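Local coordinates for protein adhesin (Neisseria meningitidis, PDB 5MY7) that inhibits lysozyme and is probably involved in cell adhesion, at residues K43-T47 with A59-I63. Residues are numbered along the deposited sequence; the frame is centred on the assembly and turned at random.
Sequences KVKVT and ASAVI
Val62, Ser60 and Lys45 bury the most surface where strands 43-50 and 56-63 pair as the two arms of an antiparallel beta hairpin. Ser60 and Thr47 form a hydrogen-bonded pair: Thr47 N reaches Ser60 O at 2.9 Å, nearly straight at 171°. Ser60 N returns a bond of 2.8 Å to Thr47 O. Both side-chain hydroxyls are engaged on the neighbouring strands, Thr47 OG1 with Thr33 and Ser60 OG with Arg67. At Val62 the ladder opens. Val62 N makes a weak bond of 3.3 Å to Lys45 O, and a water then bridges the strands, accepting from Lys45 N and donating to Val62 O. Next to this water Lys45 and Val62 run side by side; bends at chi3 (64°) and chi4 (50°) turn the end of the lysine across to the valine, where NZ makes a van der Waals approach of 4.1 Å to Val62 CG2, with the like charge of Arg67 NH2 close by. On the other face the methyls of Val46 divide between two alanines, CG1 3.9 Å from Ala59 CB and CG2 against Ala61 CB. Leu92 of the second sheet packs on Val46 and Ala59. The paired strands thus present an apolar face to the second sheet and a mixed one on the other side, with water completing the ladder where direct backbone bonding fades.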
loop_
_atom_site.group_PDB
_atom_site.type_symbol
_atom_site.label_atom_id
_atom_site.label_comp_id
_atom_site.label_asym_id
_atom_site.label_seq_id
_atom_site.Cartn_x
_atom_site.Cartn_y
_atom_site.Cartn_z
ATOM N N LYS A 43 -3.691 -8.101 10.429
ATOM C CA LYS A 43 -2.643 -8.628 9.537
ATOM C C LYS A 43 -3.054 -8.435 8.067
ATOM O O LYS A 43 -4.204 -8.613 7.714
ATOM C CB LYS A 43 -2.386 -10.120 9.829
ATOM C CG LYS A 43 -1.717 -10.320 11.188
ATOM C CD LYS A 43 -1.569 -11.757 11.668
ATOM C CE LYS A 43 -1.048 -11.769 13.113
ATOM N NZ LYS A 43 -2.055 -11.268 14.107
ATOM N N VAL A 44 -2.109 -7.997 7.251
ATOM C CA VAL A 44 -2.378 -7.821 5.820
ATOM C C VAL A 44 -1.134 -8.131 4.977
ATOM O O VAL A 44 -0.003 -7.757 5.378
ATOM C CB VAL A 44 -2.960 -6.374 5.533
ATOM C CG1 VAL A 44 -1.966 -5.245 5.859
ATOM C CG2 VAL A 44 -3.461 -6.255 4.086
ATOM N N LYS A 45 -1.366 -8.763 3.815
ATOM C CA LYS A 45 -0.328 -9.074 2.848
ATOM C C LYS A 45 -0.540 -8.175 1.622
ATOM O O LYS A 45 -1.647 -8.185 1.019
ATOM C CB LYS A 45 -0.416 -10.557 2.457
ATOM C CG LYS A 45 0.718 -11.123 1.639
ATOM C CD LYS A 45 0.605 -12.664 1.487
ATOM C CE LYS A 45 -0.656 -13.118 0.699
ATOM N NZ LYS A 45 -0.977 -12.465 -0.658
ATOM N N VAL A 46 0.526 -7.476 1.211
ATOM C CA VAL A 46 0.449 -6.544 0.065
ATOM C C VAL A 46 1.500 -6.896 -0.967
ATOM O O VAL A 46 2.669 -7.117 -0.630
ATOM C CB VAL A 46 0.669 -5.049 0.497
ATOM C CG1 VAL A 46 0.487 -4.081 -0.700
ATOM C CG2 VAL A 46 -0.280 -4.695 1.636
ATOM N N THR A 47 1.068 -6.952 -2.238
ATOM C CA THR A 47 1.912 -7.211 -3.393
ATOM C C THR A 47 2.090 -5.924 -4.203
ATOM O O THR A 47 1.089 -5.302 -4.588
ATOM C CB THR A 47 1.344 -8.352 -4.255
ATOM O OG1 THR A 47 1.247 -9.546 -3.456
ATOM C CG2 THR A 47 2.244 -8.616 -5.497
ATOM N N ALA A 59 -0.330 -1.337 -5.773
ATOM C CA ALA A 59 -0.311 -2.136 -4.518
ATOM C C ALA A 59 -1.584 -2.948 -4.477
ATOM O O ALA A 59 -2.675 -2.407 -4.647
ATOM C CB ALA A 59 -0.245 -1.214 -3.295
ATOM N N SER A 60 -1.482 -4.271 -4.232
ATOM C CA SER A 60 -2.648 -5.194 -4.197
ATOM C C SER A 60 -2.692 -5.842 -2.793
ATOM O O SER A 60 -1.767 -6.593 -2.424
ATOM C CB SER A 60 -2.504 -6.264 -5.330
ATOM O OG SER A 60 -3.553 -7.189 -5.301
ATOM N N ALA A 61 -3.751 -5.556 -2.025
ATOM C CA ALA A 61 -3.885 -6.028 -0.608
ATOM C C ALA A 61 -5.045 -7.018 -0.555
ATOM O O ALA A 61 -6.095 -6.813 -1.197
ATOM C CB ALA A 61 -4.226 -4.837 0.292
ATOM N N VAL A 62 -4.876 -8.102 0.212
ATOM C CA VAL A 62 -5.989 -9.036 0.383
ATOM C C VAL A 62 -6.772 -8.591 1.638
ATOM O O VAL A 62 -6.221 -8.594 2.746
ATOM C CB VAL A 62 -5.476 -10.498 0.513
ATOM C CG1 VAL A 62 -6.676 -11.399 0.710
ATOM C CG2 VAL A 62 -4.700 -10.867 -0.755
ATOM N N ILE A 63 -8.026 -8.154 1.453
ATOM C CA ILE A 63 -8.860 -7.587 2.521
ATOM C C ILE A 63 -10.153 -8.434 2.553
ATOM O O ILE A 63 -10.851 -8.573 1.507
ATOM C CB ILE A 63 -9.152 -6.070 2.307
ATOM C CG1 ILE A 63 -7.816 -5.305 2.234
ATOM C CG2 ILE A 63 -10.093 -5.566 3.423
ATOM C CD1 ILE A 63 -8.010 -3.830 1.827
HETATM O O HOH W 1 -4.006 -10.074 3.686
#